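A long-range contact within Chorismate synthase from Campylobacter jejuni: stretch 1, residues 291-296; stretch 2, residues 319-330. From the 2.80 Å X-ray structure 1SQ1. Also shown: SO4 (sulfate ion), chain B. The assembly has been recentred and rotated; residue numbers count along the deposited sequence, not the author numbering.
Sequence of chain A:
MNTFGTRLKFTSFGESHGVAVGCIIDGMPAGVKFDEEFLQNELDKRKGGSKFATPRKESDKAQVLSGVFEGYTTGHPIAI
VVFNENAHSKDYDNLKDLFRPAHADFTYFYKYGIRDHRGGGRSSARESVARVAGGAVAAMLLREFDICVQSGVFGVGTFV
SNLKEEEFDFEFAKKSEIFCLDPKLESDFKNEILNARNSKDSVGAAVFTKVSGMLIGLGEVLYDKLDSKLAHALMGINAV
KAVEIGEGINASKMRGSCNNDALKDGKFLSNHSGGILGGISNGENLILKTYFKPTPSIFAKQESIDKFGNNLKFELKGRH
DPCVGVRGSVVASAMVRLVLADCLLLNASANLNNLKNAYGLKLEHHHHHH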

# COMPACT_ATOMS: atom_id res chain seq x y z
N TYR A 291 8.07 -21.70 -16.21
CA TYR A 291 8.64 -23.03 -16.05
C TYR A 291 8.43 -23.62 -14.66
O TYR A 291 8.93 -23.10 -13.67
N PHE A 292 7.72 -24.73 -14.62
CA PHE A 292 7.44 -25.41 -13.38
C PHE A 292 8.42 -26.55 -13.09
O PHE A 292 8.81 -27.31 -13.99
N LYS A 293 8.82 -26.66 -11.83
CA LYS A 293 9.73 -27.72 -11.42
C LYS A 293 8.89 -28.93 -11.06
O LYS A 293 7.67 -28.82 -10.93
N PRO A 294 9.52 -30.10 -10.92
CA PRO A 294 8.74 -31.28 -10.57
C PRO A 294 8.21 -31.17 -9.14
O PRO A 294 8.91 -30.70 -8.23
N THR A 295 6.97 -31.59 -8.96
CA THR A 295 6.28 -31.58 -7.68
C THR A 295 7.17 -32.17 -6.59
O THR A 295 7.69 -33.28 -6.75
N PRO A 296 7.33 -31.46 -5.46
CA PRO A 296 8.17 -31.95 -4.35
C PRO A 296 7.63 -33.22 -3.68
O PRO A 296 6.57 -33.19 -3.05
N ARG A 319 -1.28 -41.64 -7.06
CA ARG A 319 -1.72 -40.50 -6.26
C ARG A 319 -0.81 -39.29 -6.48
O ARG A 319 0.03 -39.29 -7.38
N HIS A 320 -1.00 -38.26 -5.65
CA HIS A 320 -0.22 -37.02 -5.73
C HIS A 320 -0.27 -36.40 -7.13
O HIS A 320 -1.10 -36.79 -7.96
N ASP A 321 0.61 -35.44 -7.41
CA ASP A 321 0.62 -34.84 -8.74
C ASP A 321 2.00 -35.03 -9.36
O ASP A 321 2.96 -34.35 -8.99
N PRO A 322 2.12 -35.96 -10.31
CA PRO A 322 3.38 -36.25 -11.00
C PRO A 322 3.83 -35.12 -11.90
O PRO A 322 4.96 -35.12 -12.40
N CYS A 323 2.95 -34.15 -12.12
CA CYS A 323 3.27 -33.01 -12.97
C CYS A 323 2.31 -31.88 -12.70
O CYS A 323 1.31 -31.73 -13.39
N VAL A 324 2.63 -31.07 -11.70
CA VAL A 324 1.77 -29.96 -11.31
C VAL A 324 1.81 -28.81 -12.31
O VAL A 324 1.03 -27.87 -12.21
N GLY A 325 2.73 -28.88 -13.27
CA GLY A 325 2.82 -27.84 -14.27
C GLY A 325 1.58 -27.81 -15.17
O GLY A 325 1.35 -26.84 -15.89
N VAL A 326 0.79 -28.88 -15.14
CA VAL A 326 -0.42 -28.91 -15.95
C VAL A 326 -1.46 -28.05 -15.25
O VAL A 326 -1.95 -27.10 -15.84
N ARG A 327 -1.77 -28.38 -14.00
CA ARG A 327 -2.74 -27.60 -13.21
C ARG A 327 -2.19 -26.17 -13.13
O ARG A 327 -2.94 -25.20 -13.18
N GLY A 328 -0.87 -26.06 -13.04
CA GLY A 328 -0.24 -24.76 -12.94
C GLY A 328 -0.49 -23.84 -14.12
O GLY A 328 -0.47 -22.62 -13.97
N SER A 329 -0.71 -24.41 -15.30
CA SER A 329 -0.96 -23.59 -16.47
C SER A 329 -2.28 -22.86 -16.27
O SER A 329 -2.42 -21.70 -16.65
N VAL A 330 -3.25 -23.54 -15.66
CA VAL A 330 -4.56 -22.93 -15.40
C VAL A 330 -4.43 -21.75 -14.43
O VAL A 330 -5.14 -20.76 -14.54

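The most striking feature of this contact is a very short hydrogen bond: the hydroxyl OG1 of T295 donates to the backbone carbonyl O of D321 at 2.5 Å. The T295 side chain points toward the second stretch, but its chi1 of -29° lies between the staggered wells, and at 2.80 Å resolution both this strained torsion and the exact length of the bond deserve some caution. The same hydroxyl also serves as acceptor for a weak hydrogen bond from V324 N to T295 OG1, at 3.5 Å and with an angle of 144° at the hydrogen. One threonine oxygen therefore links two backbone groups of the second stretch, D321 O and V324 N.

The methyl group of T295 meets the imidazole of H320, with CG2 3.3 Å from H320 NE2. H320, in the t rotamer (chi1 -160°), points toward the first stretch yet remains exposed. V324 also directs its side chain inward, with chi1 in p; its CG1 lies 3.9 Å from T295 OG1 and 4.3 Å from the backbone O of K293.

The second anchor is F292, a buried aromatic residue whose CA-to-CB bond points toward the second stretch; its rotamer is m (chi1 -71°, chi2 72°). Two glycines make room for it. G325 CA sits over one face of the ring, 4.1 Å from its centroid and 26° off the ring normal, in a CH-pi arrangement; the closest approach is 3.7 Å, from F292 CG to G325 CA. Three residues later, F292 CZ comes within 3.4 Å of G328 O. The lack of a side chain at G328 leaves room for the ring, because an ideally placed CB there would lie just 2.2 Å from F292 CE2, a clear clash. At G325 a CB would be tight, 3.3 Å from F292 CB.

D321 points sideways and turns its carboxylate to its own loop: C323 N donates to D321 OD1 at 3.0 Å, a bond within the same loop whose D321 carbonyl accepts from T295. P322 and C323 point away from the first stretch, as do K293, P294 and P296 from the second. K293 extends with chi1 in p and the remaining torsions in t, and its NZ makes a weak hydrogen bond to O3 of the sulfate ion at 3.0 Å. The sulfate probably comes from the crystallisation liquor.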

# COMPACT_ATOMS: atom_id res chain seq x y z
CB TYR A 291 10.12 -22.98 -16.37
CG TYR A 291 10.35 -22.50 -17.77
CD1 TYR A 291 10.26 -23.38 -18.85
CD2 TYR A 291 10.60 -21.16 -18.03
CE1 TYR A 291 10.40 -22.92 -20.15
CE2 TYR A 291 10.74 -20.70 -19.33
CZ TYR A 291 10.64 -21.58 -20.38
OH TYR A 291 10.75 -21.11 -21.66
CB PHE A 292 6.03 -25.98 -13.41
CG PHE A 292 4.94 -24.94 -13.33
CD1 PHE A 292 4.68 -24.11 -14.41
CD2 PHE A 292 4.15 -24.84 -12.19
CE1 PHE A 292 3.65 -23.19 -14.36
CE2 PHE A 292 3.12 -23.92 -12.13
CZ PHE A 292 2.86 -23.10 -13.22
CB LYS A 293 10.54 -27.29 -10.20
CG LYS A 293 9.78 -27.33 -8.88
CD LYS A 293 10.64 -26.88 -7.70
CE LYS A 293 9.88 -27.02 -6.38
NZ LYS A 293 10.78 -26.83 -5.21
CB PRO A 294 9.73 -32.43 -10.75
CG PRO A 294 11.06 -31.77 -10.53
CD PRO A 294 10.90 -30.47 -11.27
CB THR A 295 5.01 -32.42 -7.75
OG1 THR A 295 4.51 -32.41 -9.09
CG2 THR A 295 3.97 -31.87 -6.81
CB PRO A 296 8.20 -30.76 -3.40
CG PRO A 296 6.82 -30.18 -3.58
CD PRO A 296 6.66 -30.20 -5.10
CB ARG A 319 -1.76 -40.87 -4.76
CG ARG A 319 -0.44 -41.35 -4.16
CD ARG A 319 0.47 -40.21 -3.72
NE ARG A 319 1.76 -40.69 -3.25
CZ ARG A 319 2.72 -41.19 -4.03
NH1 ARG A 319 3.86 -41.61 -3.51
NH2 ARG A 319 2.54 -41.23 -5.35
CB HIS A 320 1.24 -37.29 -5.34
CG HIS A 320 2.00 -36.07 -4.93
ND1 HIS A 320 1.68 -35.34 -3.81
CD2 HIS A 320 3.07 -35.46 -5.49
CE1 HIS A 320 2.52 -34.33 -3.69
NE2 HIS A 320 3.38 -34.38 -4.70
CB ASP A 321 0.28 -33.34 -8.67
CG ASP A 321 -0.19 -32.79 -10.02
OD1 ASP A 321 0.29 -33.29 -11.07
OD2 ASP A 321 -1.01 -31.85 -10.03
CB PRO A 322 3.04 -37.51 -11.78
CG PRO A 322 1.61 -37.32 -12.12
CD PRO A 322 1.05 -36.86 -10.80
CB CYS A 323 3.19 -33.39 -14.44
SG CYS A 323 3.58 -32.01 -15.52
CB VAL A 324 2.13 -29.46 -9.90
CG1 VAL A 324 3.51 -28.78 -9.91
CG2 VAL A 324 1.06 -28.52 -9.39
CB VAL A 326 -0.95 -30.35 -16.12
CG1 VAL A 326 -2.36 -30.32 -16.69
CG2 VAL A 326 -0.05 -31.12 -17.07
CB ARG A 327 -2.89 -28.19 -11.80
CG ARG A 327 -3.91 -27.49 -10.89
CD ARG A 327 -3.95 -28.08 -9.45
NE ARG A 327 -3.21 -27.27 -8.46
CZ ARG A 327 -3.23 -27.46 -7.13
NH1 ARG A 327 -3.94 -28.46 -6.60
NH2 ARG A 327 -2.54 -26.66 -6.32
CB SER A 329 -1.05 -24.45 -17.73
OG SER A 329 -2.30 -25.11 -17.79
CB VAL A 330 -5.57 -23.95 -14.79
CG1 VAL A 330 -6.94 -23.30 -14.66
CG2 VAL A 330 -5.66 -25.20 -15.64
S SO4 B . 8.32 -23.37 -4.75
O1 SO4 B . 7.37 -24.28 -4.06
O2 SO4 B . 8.92 -22.42 -3.78
O3 SO4 B . 9.40 -24.16 -5.38
O4 SO4 B . 7.59 -22.60 -5.78